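Local coordinates for protein BtGH115A (Bacteroides thetaiotaomicron, PDB 5BY3) that acts as a family GH115 4-O-methyl-alpha-glucuronidase with specificity for decorated arabinogalactans, at residues 339-344 / 361-366; 357-362 / 382-387; 643-648 / 771-776; 689-694 / 742-747. One frame throughout, in Å; residues are numbered along the deposited sequence.

Contact 1. Residues 339-344 / 361-366; sequences QVFIPY and VTLMWC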
loop_
_atom_site.group_PDB
_atom_site.type_symbol
_atom_site.label_atom_id
_atom_site.label_comp_id
_atom_site.label_asym_id
_atom_site.label_seq_id
_atom_site.Cartn_x
_atom_site.Cartn_y
_atom_site.Cartn_z
ATOM N N GLN A 339 -20.567 1.822 -8.125
ATOM C CA GLN A 339 -20.490 0.386 -8.275
ATOM C C GLN A 339 -19.097 -0.082 -8.675
ATOM O O GLN A 339 -18.434 0.547 -9.491
ATOM C CB GLN A 339 -21.546 -0.070 -9.308
ATOM C CG GLN A 339 -22.946 -0.177 -8.693
ATOM C CD GLN A 339 -24.054 -0.282 -9.719
ATOM O OE1 GLN A 339 -24.321 -1.354 -10.256
ATOM N NE2 GLN A 339 -24.716 0.837 -9.984
ATOM N N VAL A 340 -18.654 -1.209 -8.131
ATOM C CA VAL A 340 -17.333 -1.707 -8.503
ATOM C C VAL A 340 -17.402 -3.197 -8.838
ATOM O O VAL A 340 -18.108 -3.967 -8.187
ATOM C CB VAL A 340 -16.248 -1.360 -7.412
ATOM C CG1 VAL A 340 -16.500 -2.078 -6.089
ATOM C CG2 VAL A 340 -14.811 -1.653 -7.886
ATOM N N PHE A 341 -16.651 -3.587 -9.858
ATOM C CA PHE A 341 -16.432 -4.976 -10.130
ATOM C C PHE A 341 -14.933 -5.244 -10.027
ATOM O O PHE A 341 -14.125 -4.545 -10.681
ATOM C CB PHE A 341 -16.981 -5.350 -11.527
ATOM C CG PHE A 341 -16.711 -6.777 -11.919
ATOM C CD1 PHE A 341 -17.209 -7.849 -11.143
ATOM C CD2 PHE A 341 -15.929 -7.069 -13.042
ATOM C CE1 PHE A 341 -16.949 -9.175 -11.483
ATOM C CE2 PHE A 341 -15.684 -8.404 -13.396
ATOM C CZ PHE A 341 -16.195 -9.444 -12.613
ATOM N N ILE A 342 -14.579 -6.247 -9.213
ATOM C CA ILE A 342 -13.172 -6.520 -8.863
ATOM C C ILE A 342 -12.750 -7.908 -9.322
ATOM O O ILE A 342 -13.006 -8.880 -8.611
ATOM C CB ILE A 342 -12.880 -6.362 -7.344
ATOM C CG1 ILE A 342 -13.526 -5.089 -6.823
ATOM C CG2 ILE A 342 -11.356 -6.315 -7.068
ATOM C CD1 ILE A 342 -13.734 -5.096 -5.347
ATOM N N PRO A 343 -12.129 -8.007 -10.523
ATOM C CA PRO A 343 -11.599 -9.292 -11.028
ATOM C C PRO A 343 -10.183 -9.629 -10.455
ATOM O O PRO A 343 -9.139 -9.429 -11.091
ATOM C CB PRO A 343 -11.632 -9.119 -12.547
ATOM C CG PRO A 343 -11.504 -7.643 -12.766
ATOM C CD PRO A 343 -11.935 -6.925 -11.508
ATOM N N TYR A 344 -10.206 -10.094 -9.213
ATOM C CA TYR A 344 -9.054 -10.513 -8.438
ATOM C C TYR A 344 -8.923 -12.031 -8.589
ATOM O O TYR A 344 -9.944 -12.740 -8.718
ATOM C CB TYR A 344 -9.320 -10.130 -6.979
ATOM C CG TYR A 344 -8.308 -10.559 -5.960
ATOM C CD1 TYR A 344 -6.988 -10.103 -6.003
ATOM C CD2 TYR A 344 -8.674 -11.420 -4.936
ATOM C CE1 TYR A 344 -6.057 -10.502 -5.040
ATOM C CE2 TYR A 344 -7.767 -11.824 -3.957
ATOM C CZ TYR A 344 -6.457 -11.372 -4.003
ATOM O OH TYR A 344 -5.570 -11.793 -3.017
ATOM N N VAL A 361 -20.196 0.730 -14.245
ATOM C CA VAL A 361 -19.500 -0.006 -13.185
ATOM C C VAL A 361 -17.979 0.169 -13.280
ATOM O O VAL A 361 -17.356 -0.084 -14.336
ATOM C CB VAL A 361 -19.927 -1.493 -13.109
ATOM C CG1 VAL A 361 -19.223 -2.218 -11.961
ATOM C CG2 VAL A 361 -21.437 -1.607 -12.956
ATOM N N THR A 362 -17.401 0.671 -12.185
ATOM C CA THR A 362 -15.933 0.809 -12.099
ATOM C C THR A 362 -15.289 -0.561 -12.204
ATOM O O THR A 362 -15.707 -1.492 -11.500
ATOM C CB THR A 362 -15.509 1.472 -10.767
ATOM O OG1 THR A 362 -16.371 2.591 -10.493
ATOM C CG2 THR A 362 -14.033 1.915 -10.812
ATOM N N LEU A 363 -14.307 -0.701 -13.095
ATOM C CA LEU A 363 -13.558 -1.969 -13.184
ATOM C C LEU A 363 -12.294 -1.901 -12.294
ATOM O O LEU A 363 -11.416 -1.049 -12.504
ATOM C CB LEU A 363 -13.168 -2.283 -14.623
ATOM C CG LEU A 363 -14.236 -2.505 -15.715
ATOM C CD1 LEU A 363 -13.545 -2.749 -17.037
ATOM C CD2 LEU A 363 -15.188 -3.663 -15.425
HETATM N N MSE A 364 -12.181 -2.797 -11.320
HETATM C CA MSE A 364 -11.034 -2.705 -10.408
HETATM C C MSE A 364 -9.937 -3.726 -10.643
HETATM O O MSE A 364 -10.034 -4.890 -10.264
HETATM C CB MSE A 364 -11.447 -2.655 -8.944
HETATM C CG MSE A 364 -10.332 -1.962 -8.167
HETATM SE SE MSE A 364 -10.764 -2.191 -6.275
HETATM C CE MSE A 364 -11.079 -0.274 -6.153
ATOM N N TRP A 365 -8.846 -3.265 -11.224
ATOM C CA TRP A 365 -7.706 -4.143 -11.449
ATOM C C TRP A 365 -6.953 -4.452 -10.149
ATOM O O TRP A 365 -7.080 -3.733 -9.141
ATOM C CB TRP A 365 -6.831 -3.562 -12.559
ATOM C CG TRP A 365 -7.699 -3.130 -13.716
ATOM C CD1 TRP A 365 -7.902 -1.852 -14.176
ATOM C CD2 TRP A 365 -8.540 -3.982 -14.510
ATOM N NE1 TRP A 365 -8.790 -1.857 -15.228
ATOM C CE2 TRP A 365 -9.199 -3.150 -15.457
ATOM C CE3 TRP A 365 -8.788 -5.363 -14.527
ATOM C CZ2 TRP A 365 -10.084 -3.662 -16.411
ATOM C CZ3 TRP A 365 -9.678 -5.871 -15.482
ATOM C CH2 TRP A 365 -10.311 -5.026 -16.396
ATOM N N CYS A 366 -6.210 -5.550 -10.176
ATOM C CA CYS A 366 -5.541 -6.044 -8.987
ATOM C C CYS A 366 -4.054 -6.237 -9.192
ATOM O O CYS A 366 -3.632 -6.569 -10.289
ATOM C CB CYS A 366 -6.175 -7.359 -8.582
ATOM S SG CYS A 366 -7.818 -7.032 -7.970
#

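Contact 2. Residues 357-362 / 382-387; sequences VPEDVT and RARKGG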
loop_
_atom_site.group_PDB
_atom_site.type_symbol
_atom_site.label_atom_id
_atom_site.label_comp_id
_atom_site.label_asym_id
_atom_site.label_seq_id
_atom_site.Cartn_x
_atom_site.Cartn_y
_atom_site.Cartn_z
ATOM N N VAL A 357 -19.856 -6.211 -18.546
ATOM C CA VAL A 357 -20.082 -5.476 -17.292
ATOM C C VAL A 357 -20.632 -4.102 -17.689
ATOM O O VAL A 357 -20.037 -3.441 -18.544
ATOM C CB VAL A 357 -18.773 -5.372 -16.424
ATOM C CG1 VAL A 357 -19.029 -4.760 -15.066
ATOM C CG2 VAL A 357 -18.139 -6.739 -16.188
ATOM N N PRO A 358 -21.766 -3.670 -17.099
ATOM C CA PRO A 358 -22.389 -2.394 -17.513
ATOM C C PRO A 358 -21.456 -1.220 -17.333
ATOM O O PRO A 358 -20.776 -1.117 -16.289
ATOM C CB PRO A 358 -23.620 -2.278 -16.607
ATOM C CG PRO A 358 -23.918 -3.697 -16.210
ATOM C CD PRO A 358 -22.576 -4.364 -16.081
ATOM N N GLU A 359 -21.410 -0.374 -18.370
ATOM C CA GLU A 359 -20.381 0.682 -18.578
ATOM C C GLU A 359 -20.153 1.650 -17.396
ATOM O O GLU A 359 -19.059 2.213 -17.248
ATOM C CB GLU A 359 -20.668 1.489 -19.867
ATOM C CG GLU A 359 -20.807 0.676 -21.162
ATOM C CD GLU A 359 -19.482 0.462 -21.896
ATOM O OE1 GLU A 359 -18.810 1.446 -22.297
ATOM O OE2 GLU A 359 -19.112 -0.716 -22.094
ATOM N N ASP A 360 -21.183 1.837 -16.572
ATOM C CA ASP A 360 -21.094 2.704 -15.409
ATOM C C ASP A 360 -20.294 2.062 -14.248
ATOM O O ASP A 360 -19.773 2.772 -13.393
ATOM C CB ASP A 360 -22.490 3.124 -14.942
ATOM C CG ASP A 360 -23.388 1.933 -14.583
ATOM O OD1 ASP A 360 -23.793 1.194 -15.509
ATOM O OD2 ASP A 360 -23.700 1.752 -13.378
ATOM N N VAL A 361 -20.196 0.730 -14.245
ATOM C CA VAL A 361 -19.500 -0.006 -13.185
ATOM C C VAL A 361 -17.979 0.169 -13.280
ATOM O O VAL A 361 -17.356 -0.084 -14.336
ATOM C CB VAL A 361 -19.927 -1.493 -13.109
ATOM C CG1 VAL A 361 -19.223 -2.218 -11.961
ATOM C CG2 VAL A 361 -21.437 -1.607 -12.956
ATOM N N THR A 362 -17.401 0.671 -12.185
ATOM C CA THR A 362 -15.933 0.809 -12.099
ATOM C C THR A 362 -15.289 -0.561 -12.204
ATOM O O THR A 362 -15.707 -1.492 -11.500
ATOM C CB THR A 362 -15.509 1.472 -10.767
ATOM O OG1 THR A 362 -16.371 2.591 -10.493
ATOM C CG2 THR A 362 -14.033 1.915 -10.812
ATOM N N ARG A 382 -10.512 1.868 -20.678
ATOM C CA ARG A 382 -10.244 3.217 -20.250
ATOM C C ARG A 382 -11.368 4.240 -20.554
ATOM O O ARG A 382 -11.690 5.076 -19.698
ATOM C CB ARG A 382 -8.910 3.653 -20.831
ATOM C CG ARG A 382 -8.475 5.022 -20.385
ATOM C CD ARG A 382 -7.034 5.250 -20.770
ATOM N NE ARG A 382 -6.651 6.515 -20.166
ATOM C CZ ARG A 382 -5.428 7.021 -20.151
ATOM N NH1 ARG A 382 -4.408 6.381 -20.716
ATOM N NH2 ARG A 382 -5.239 8.189 -19.555
ATOM N N ALA A 383 -11.965 4.156 -21.752
ATOM C CA ALA A 383 -13.039 5.066 -22.180
ATOM C C ALA A 383 -14.405 4.800 -21.475
ATOM O O ALA A 383 -15.300 5.655 -21.502
ATOM C CB ALA A 383 -13.170 5.041 -23.707
ATOM N N ARG A 384 -14.563 3.636 -20.835
ATOM C CA ARG A 384 -15.753 3.374 -19.987
ATOM C C ARG A 384 -16.071 4.504 -18.979
ATOM O O ARG A 384 -15.177 5.030 -18.297
ATOM C CB ARG A 384 -15.608 2.072 -19.207
ATOM C CG ARG A 384 -15.494 0.819 -20.058
ATOM C CD ARG A 384 -15.232 -0.417 -19.222
ATOM N NE ARG A 384 -16.165 -0.576 -18.100
ATOM C CZ ARG A 384 -17.070 -1.543 -17.987
ATOM N NH1 ARG A 384 -17.207 -2.458 -18.949
ATOM N NH2 ARG A 384 -17.858 -1.581 -16.914
ATOM N N LYS A 385 -17.353 4.838 -18.898
ATOM C CA LYS A 385 -17.870 5.896 -18.046
ATOM C C LYS A 385 -17.579 5.631 -16.546
ATOM O O LYS A 385 -17.367 6.569 -15.789
ATOM C CB LYS A 385 -19.382 6.096 -18.332
ATOM C CG LYS A 385 -20.164 7.018 -17.396
ATOM C CD LYS A 385 -21.623 6.552 -17.268
ATOM C CE LYS A 385 -22.459 7.362 -16.254
ATOM N NZ LYS A 385 -23.902 7.475 -16.652
ATOM N N GLY A 386 -17.556 4.363 -16.139
ATOM C CA GLY A 386 -17.268 3.972 -14.749
ATOM C C GLY A 386 -15.808 4.061 -14.267
ATOM O O GLY A 386 -15.521 3.856 -13.061
ATOM N N GLY A 387 -14.909 4.390 -15.197
ATOM C CA GLY A 387 -13.461 4.486 -14.982
ATOM C C GLY A 387 -12.780 3.180 -14.564
ATOM O O GLY A 387 -13.384 2.112 -14.565
#

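Contact 3. Residues 643-648 / 771-776; sequences AVCQWN and VMLYEV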
loop_
_atom_site.group_PDB
_atom_site.type_symbol
_atom_site.label_atom_id
_atom_site.label_comp_id
_atom_site.label_asym_id
_atom_site.label_seq_id
_atom_site.Cartn_x
_atom_site.Cartn_y
_atom_site.Cartn_z
ATOM N N ALA A 643 32.078 -13.137 -11.717
ATOM C CA ALA A 643 31.595 -12.505 -12.951
ATOM C C ALA A 643 32.746 -11.775 -13.636
ATOM O O ALA A 643 33.589 -11.212 -12.952
ATOM C CB ALA A 643 30.482 -11.520 -12.607
ATOM N N VAL A 644 32.805 -11.782 -14.969
ATOM C CA VAL A 644 33.790 -10.915 -15.657
ATOM C C VAL A 644 33.331 -9.457 -15.739
ATOM O O VAL A 644 34.119 -8.540 -15.504
ATOM C CB VAL A 644 34.294 -11.439 -17.031
ATOM C CG1 VAL A 644 35.366 -12.495 -16.833
ATOM C CG2 VAL A 644 33.165 -11.955 -17.909
ATOM N N CYS A 645 32.061 -9.242 -16.058
ATOM C CA CYS A 645 31.479 -7.906 -16.000
ATOM C C CYS A 645 30.223 -7.883 -15.147
ATOM O O CYS A 645 29.562 -8.911 -14.994
ATOM C CB CYS A 645 31.173 -7.391 -17.388
ATOM S SG CYS A 645 32.560 -7.553 -18.521
ATOM N N GLN A 646 29.920 -6.701 -14.601
ATOM C CA GLN A 646 28.748 -6.460 -13.782
ATOM C C GLN A 646 28.323 -4.997 -13.938
ATOM O O GLN A 646 29.079 -4.079 -13.595
ATOM C CB GLN A 646 29.080 -6.779 -12.326
ATOM C CG GLN A 646 27.907 -6.813 -11.370
ATOM C CD GLN A 646 28.098 -7.857 -10.280
ATOM O OE1 GLN A 646 29.217 -8.350 -10.045
ATOM N NE2 GLN A 646 27.001 -8.202 -9.607
ATOM N N TRP A 647 27.100 -4.801 -14.435
ATOM C CA TRP A 647 26.581 -3.491 -14.839
ATOM C C TRP A 647 25.231 -3.180 -14.238
ATOM O O TRP A 647 24.472 -4.100 -13.901
ATOM C CB TRP A 647 26.420 -3.436 -16.352
ATOM C CG TRP A 647 27.713 -3.557 -17.097
ATOM C CD1 TRP A 647 28.814 -2.750 -16.967
ATOM C CD2 TRP A 647 28.042 -4.529 -18.106
ATOM N NE1 TRP A 647 29.801 -3.171 -17.810
ATOM C CE2 TRP A 647 29.356 -4.255 -18.528
ATOM C CE3 TRP A 647 27.353 -5.598 -18.695
ATOM C CZ2 TRP A 647 30.004 -5.015 -19.506
ATOM C CZ3 TRP A 647 28.003 -6.360 -19.677
ATOM C CH2 TRP A 647 29.313 -6.058 -20.067
ATOM N N ASN A 648 24.979 -1.875 -14.095
ATOM C CA ASN A 648 23.664 -1.252 -13.900
ATOM C C ASN A 648 23.291 -0.594 -15.221
ATOM O O ASN A 648 24.135 -0.471 -16.117
ATOM C CB ASN A 648 23.721 -0.205 -12.780
ATOM C CG ASN A 648 24.840 0.844 -12.991
ATOM O OD1 ASN A 648 24.735 1.767 -13.843
ATOM N ND2 ASN A 648 25.922 0.707 -12.205
ATOM N N VAL A 771 23.006 -6.755 -14.942
ATOM C CA VAL A 771 23.571 -7.636 -15.952
ATOM C C VAL A 771 24.903 -8.165 -15.382
ATOM O O VAL A 771 25.709 -7.377 -14.871
ATOM C CB VAL A 771 23.838 -6.898 -17.288
ATOM C CG1 VAL A 771 24.413 -7.871 -18.305
ATOM C CG2 VAL A 771 22.565 -6.267 -17.872
HETATM N N MSE A 772 25.118 -9.485 -15.449
HETATM C CA MSE A 772 26.433 -10.087 -15.142
HETATM C C MSE A 772 26.963 -10.944 -16.286
HETATM O O MSE A 772 26.209 -11.359 -17.170
HETATM C CB MSE A 772 26.397 -10.833 -13.827
HETATM C CG MSE A 772 26.161 -9.883 -12.655
HETATM SE SE MSE A 772 24.237 -9.799 -12.256
HETATM C CE MSE A 772 24.271 -9.988 -10.292
ATOM N N LEU A 773 28.269 -11.213 -16.286
ATOM C CA LEU A 773 28.900 -11.865 -17.453
ATOM C C LEU A 773 29.395 -13.324 -17.363
ATOM O O LEU A 773 28.982 -14.111 -18.194
ATOM C CB LEU A 773 29.795 -10.915 -18.271
ATOM C CG LEU A 773 29.261 -10.572 -19.686
ATOM C CD1 LEU A 773 27.780 -10.229 -19.822
ATOM C CD2 LEU A 773 30.081 -9.469 -20.332
ATOM N N TYR A 774 30.265 -13.693 -16.425
ATOM C CA TYR A 774 30.735 -15.131 -16.299
ATOM C C TYR A 774 31.317 -15.843 -17.554
ATOM O O TYR A 774 30.605 -16.077 -18.549
ATOM C CB TYR A 774 29.669 -16.062 -15.650
ATOM C CG TYR A 774 28.982 -15.464 -14.443
ATOM C CD1 TYR A 774 29.642 -15.349 -13.201
ATOM C CD2 TYR A 774 27.677 -14.982 -14.551
ATOM C CE1 TYR A 774 29.005 -14.768 -12.099
ATOM C CE2 TYR A 774 27.037 -14.414 -13.465
ATOM C CZ TYR A 774 27.700 -14.294 -12.252
ATOM O OH TYR A 774 27.011 -13.728 -11.214
ATOM N N GLU A 775 32.589 -16.241 -17.465
ATOM C CA GLU A 775 33.281 -16.949 -18.565
ATOM C C GLU A 775 32.610 -18.246 -19.072
ATOM O O GLU A 775 31.847 -18.170 -20.032
ATOM C CB GLU A 775 34.787 -17.094 -18.289
ATOM C CG GLU A 775 35.612 -16.108 -19.119
ATOM C CD GLU A 775 36.809 -15.493 -18.400
ATOM O OE1 GLU A 775 37.175 -14.354 -18.779
ATOM O OE2 GLU A 775 37.397 -16.131 -17.494
ATOM N N VAL A 776 32.870 -19.401 -18.446
ATOM C CA VAL A 776 32.205 -20.710 -18.778
ATOM C C VAL A 776 32.455 -21.329 -20.181
ATOM O O VAL A 776 32.665 -20.613 -21.163
ATOM C CB VAL A 776 30.677 -20.743 -18.438
ATOM C CG1 VAL A 776 30.364 -19.923 -17.192
ATOM C CG2 VAL A 776 29.807 -20.317 -19.618
#

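Contact 4. Residues 689-694 / 742-747; sequences SVEVDI and IRKIVL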
loop_
_atom_site.group_PDB
_atom_site.type_symbol
_atom_site.label_atom_id
_atom_site.label_comp_id
_atom_site.label_asym_id
_atom_site.label_seq_id
_atom_site.Cartn_x
_atom_site.Cartn_y
_atom_site.Cartn_z
ATOM N N SER A 689 32.874 -19.382 -24.676
ATOM C CA SER A 689 31.516 -18.844 -24.595
ATOM C C SER A 689 31.385 -17.870 -23.437
ATOM O O SER A 689 32.309 -17.743 -22.625
ATOM C CB SER A 689 30.503 -19.996 -24.428
ATOM O OG SER A 689 30.201 -20.626 -25.663
ATOM N N VAL A 690 30.229 -17.195 -23.381
ATOM C CA VAL A 690 29.857 -16.242 -22.307
ATOM C C VAL A 690 28.446 -16.528 -21.783
ATOM O O VAL A 690 27.521 -16.762 -22.582
ATOM C CB VAL A 690 29.992 -14.748 -22.756
ATOM C CG1 VAL A 690 29.113 -14.425 -23.966
ATOM C CG2 VAL A 690 29.708 -13.795 -21.605
ATOM N N GLU A 691 28.288 -16.514 -20.452
ATOM C CA GLU A 691 26.955 -16.659 -19.838
ATOM C C GLU A 691 26.399 -15.290 -19.489
ATOM O O GLU A 691 26.881 -14.638 -18.579
ATOM C CB GLU A 691 26.990 -17.570 -18.593
ATOM C CG GLU A 691 25.614 -18.068 -18.132
ATOM C CD GLU A 691 25.588 -18.506 -16.671
ATOM O OE1 GLU A 691 26.130 -19.580 -16.336
ATOM O OE2 GLU A 691 25.021 -17.770 -15.844
ATOM N N VAL A 692 25.382 -14.850 -20.205
ATOM C CA VAL A 692 24.779 -13.546 -19.910
ATOM C C VAL A 692 23.608 -13.697 -18.957
ATOM O O VAL A 692 22.661 -14.402 -19.267
ATOM C CB VAL A 692 24.380 -12.808 -21.206
ATOM C CG1 VAL A 692 23.817 -11.416 -20.897
ATOM C CG2 VAL A 692 25.595 -12.724 -22.115
ATOM N N ASP A 693 23.688 -13.008 -17.816
ATOM C CA ASP A 693 22.765 -13.121 -16.674
ATOM C C ASP A 693 22.081 -11.767 -16.532
ATOM O O ASP A 693 22.696 -10.793 -16.141
ATOM C CB ASP A 693 23.596 -13.466 -15.431
ATOM C CG ASP A 693 22.755 -13.838 -14.205
ATOM O OD1 ASP A 693 21.519 -13.647 -14.227
ATOM O OD2 ASP A 693 23.363 -14.287 -13.189
ATOM N N ILE A 694 20.817 -11.712 -16.901
ATOM C CA ILE A 694 20.066 -10.461 -16.999
ATOM C C ILE A 694 18.971 -10.464 -15.935
ATOM O O ILE A 694 18.202 -11.426 -15.825
ATOM C CB ILE A 694 19.439 -10.269 -18.401
ATOM C CG1 ILE A 694 20.520 -10.309 -19.473
ATOM C CG2 ILE A 694 18.683 -8.950 -18.492
ATOM C CD1 ILE A 694 19.975 -10.440 -20.878
ATOM N N ILE A 742 14.704 -13.342 -13.933
ATOM C CA ILE A 742 16.063 -13.760 -14.170
ATOM C C ILE A 742 16.103 -14.502 -15.502
ATOM O O ILE A 742 15.389 -15.502 -15.665
ATOM C CB ILE A 742 16.592 -14.718 -13.083
ATOM C CG1 ILE A 742 16.670 -14.038 -11.703
ATOM C CG2 ILE A 742 17.951 -15.328 -13.511
ATOM C CD1 ILE A 742 17.320 -14.905 -10.603
ATOM N N ARG A 743 16.943 -14.022 -16.436
ATOM C CA ARG A 743 17.176 -14.698 -17.721
ATOM C C ARG A 743 18.663 -14.884 -17.970
ATOM O O ARG A 743 19.424 -13.912 -18.098
ATOM C CB ARG A 743 16.499 -13.965 -18.893
ATOM C CG ARG A 743 14.994 -14.064 -18.904
ATOM C CD ARG A 743 14.523 -15.456 -19.359
ATOM N NE ARG A 743 13.050 -15.587 -19.272
ATOM C CZ ARG A 743 12.370 -16.077 -18.223
ATOM N NH1 ARG A 743 12.991 -16.501 -17.134
ATOM N NH2 ARG A 743 11.045 -16.109 -18.258
ATOM N N LYS A 744 19.062 -16.148 -18.012
ATOM C CA LYS A 744 20.399 -16.543 -18.405
ATOM C C LYS A 744 20.432 -16.939 -19.873
ATOM O O LYS A 744 19.504 -17.583 -20.395
ATOM C CB LYS A 744 20.882 -17.695 -17.540
ATOM C CG LYS A 744 21.011 -17.301 -16.079
ATOM C CD LYS A 744 21.727 -18.364 -15.256
ATOM C CE LYS A 744 22.247 -17.792 -13.942
ATOM N NZ LYS A 744 21.143 -17.339 -13.064
ATOM N N ILE A 745 21.497 -16.525 -20.545
ATOM C CA ILE A 745 21.749 -16.954 -21.916
ATOM C C ILE A 745 23.230 -17.256 -22.127
ATOM O O ILE A 745 24.114 -16.571 -21.596
ATOM C CB ILE A 745 21.165 -15.965 -22.964
ATOM C CG1 ILE A 745 21.107 -16.615 -24.339
ATOM C CG2 ILE A 745 21.949 -14.663 -23.016
ATOM C CD1 ILE A 745 20.050 -16.011 -25.240
ATOM N N VAL A 746 23.482 -18.314 -22.882
ATOM C CA VAL A 746 24.831 -18.664 -23.306
ATOM C C VAL A 746 24.993 -18.275 -24.787
ATOM O O VAL A 746 24.139 -18.606 -25.648
ATOM C CB VAL A 746 25.157 -20.146 -22.982
ATOM C CG1 VAL A 746 26.299 -20.692 -23.835
ATOM C CG2 VAL A 746 25.474 -20.297 -21.493
ATOM N N LEU A 747 26.065 -17.523 -25.053
ATOM C CA LEU A 747 26.393 -17.078 -26.412
ATOM C C LEU A 747 27.835 -17.414 -26.779
ATOM O O LEU A 747 28.714 -17.423 -25.904
ATOM C CB LEU A 747 26.139 -15.578 -26.599
ATOM C CG LEU A 747 24.782 -14.925 -26.285
ATOM C CD1 LEU A 747 24.970 -13.401 -26.176
ATOM C CD2 LEU A 747 23.685 -15.300 -27.271
#

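Contact 1. Residues 339-344 / 361-366
M364 N donates to F341 O in a nearly straight hydrogen bond of 2.7 Å (166° at the hydrogen). It belongs to a parallel strand pair of the eight-stranded TIM-type barrel, in which strand 339-341, helix 347-352 and strand 362-366 form a right-handed beta-alpha-beta crossover unit. F341 N answers with a 2.8 Å bond to T362 O, and T362 N reaches Q339 O, so the amides and carbonyls of F341 and T362 knit the two strands together. V340, T362 and M364 share one face of the pair, where V340 CG2 lies 3.7 Å from the selenomethionine CB of M364, and strand 429-433 packs against all three. F341 and L363 turn to the other face, where V361 CG1 meets F341 CB. Beyond the strand, I342 lies beside M364 with CG1 3.8 Å from its CB, while the other branch, CG2, lies 3.7 Å from C366 SG. An alanine at I342 would probably leave M364 CB and C366 SG without these neighbours and open a gap beside them. P343 is the centre of an inverse gamma turn, its CG 3.7 Å from W365 CZ3. C366 SG then comes within 3.6 Å of Y344 CB, obliquely to the tyrosine ring.

Contact 2. Residues 357-362 / 382-387
The side chain of R384 enters a curl of backbone carbonyls in residues 357-362, making this a side-chain-to-main-chain contact in the loop regions that lead into two adjacent barrel strands, 362-366 and 388-393. R384 NH2 donates to V361 O at 3.0 Å (158° at the hydrogen), with that oxygen in the guanidinium plane and the nitrogen on one of its lone pairs. R384 NH1 donates to V357 O at 3.0 Å, that oxygen tilted out of the guanidinium plane, and NH2 adds a weak bond to the same oxygen. The arginine chain is extended to CD and then bends at chi3 (51°), which turns NE off the extended course. E359 CA sits over one guanidinium face, 3.8 Å from NH2. E359 OE2 is near NH1 but well out of the plane, a matter of charge alone. Several carbonyl oxygens thus converge on one buried cation and would probably favour its charge.

Next to R384 the backbones meet directly. G386 N donates to E359 O at 2.8 Å, and D360 O lies 3.1 Å from G386 CA, a spot with no room for a CB. T362 OG1 is 3.0 Å from G386 O; Q339 O competes for the hydroxyl proton. D360 leads its carboxylate away from residues 382-387 into a salt bridge with R323. Two type I beta turns, P358 to V361 and R384 to G387, are thereby docked together at the N-terminal ends of neighbouring parallel strands, the alpha-beta loop side of a TIM barrel.

Contact 3. Residues 643-648 / 771-776
A643 CB rests over the ring face of Y774, 4.0 Å from its centroid, in a CH-pi contact, while at the other end of the pairing W647 and V771 face each other across the strand pair, their side chains crossing obliquely. V771 CG1 approaches the indole edge of W647 in its plane, 3.7 Å from CE3. L773 approaches the same ring obliquely, its CD2 lying 3.5 Å from W647 CH2 and 3.6 Å from C645 SG, so one leucine methyl links two side chains of the opposite segment. On the face that carries Q646 and M772, the two chains run alongside each other, with Q646 NE2 close to the selenomethionine CE. V644 CG2 meets L773 CB, crossing at about a right angle.

The backbone positions these groups. W647 N donates to V771 O at 3.0 Å and V771 N returns a bond to W647 O at 3.2 Å, the hydrogen-bonded pair of an antiparallel bridge; Q646 with M772 is the adjoining non-hydrogen-bonded pair. L773 N to C645 O is only a weak bond (125° at the hydrogen), where regular pairing ends. Further out, R641 makes a cation-pi contact with Y774, and F682 packs on C645 and L773. Strand 646-647 thus adds itself to strand 766-772 in one antiparallel sheet, its indole stacked on F680 and packed against F682 of strand 677-682, which belongs to a second antiparallel sheet, as in the beta-sandwich of galactose-binding-like domains.

Contact 4. Residues 689-694 / 742-747
D693 holds CG anti to its backbone N (chi1 -171°), whereas K744 holds CG anti to its carbonyl carbon (chi1 -64°) and bends at chi4; their side chains lie alongside each other, with K744 NZ 3.8 Å from D693 OD2 in a long salt bridge. The carboxylate is also paired with R695. K744 CD and CE pass 3.4 Å from E691 OE2 on the same face, while E691 OE1 forms a salt bridge with R641. An alanine at D693 would probably leave both K744 NZ and R695 NE without this negative partner. The opposite face is largely apolar: V692 CB touches I745 CG2 at 3.6 Å, V692 CG2 lies 4.2 Å from L747 CD1, and L757 of strand 755-761 packs on V692 and L747. R743 leads its guanidinium away to A722 O and E731. Three hydrogen-bonded pairs, V690 with L747, V692 with I745 and I694 with R743, bind the backbones through six bonds. With the strands at 164°, with E691, D693 and K744 on one face and mostly apolar side chains turned to the neighbouring sheet on the other, this is an antiparallel pair of a beta-sandwich, consistent with the galactose-binding-like fold of the C-terminal domain.

How the contacts relate
From the N terminus, contact 1 comes first, closing a short beta-alpha-beta loop between neighbouring barrel strands. Contact 2 opens before that loop has ended and carries on to residues 382-387, so the two overlap along the chain, sharing V361 and T362; L363 packs on R384 and F341 on V357 where they join. After the rest of the barrel and a long helical part comes the C-terminal beta domain, with the centre of contact 3 about 44 Å from that of contact 1. Contact 3 closes a loop of 122 residues, within which contact 4 lies entirely. The two meet through the neighbouring strands 766-772 and 689-696, where M772 N probably bonds D693 O, continuing one sheet from residues 643-648 to 742-747.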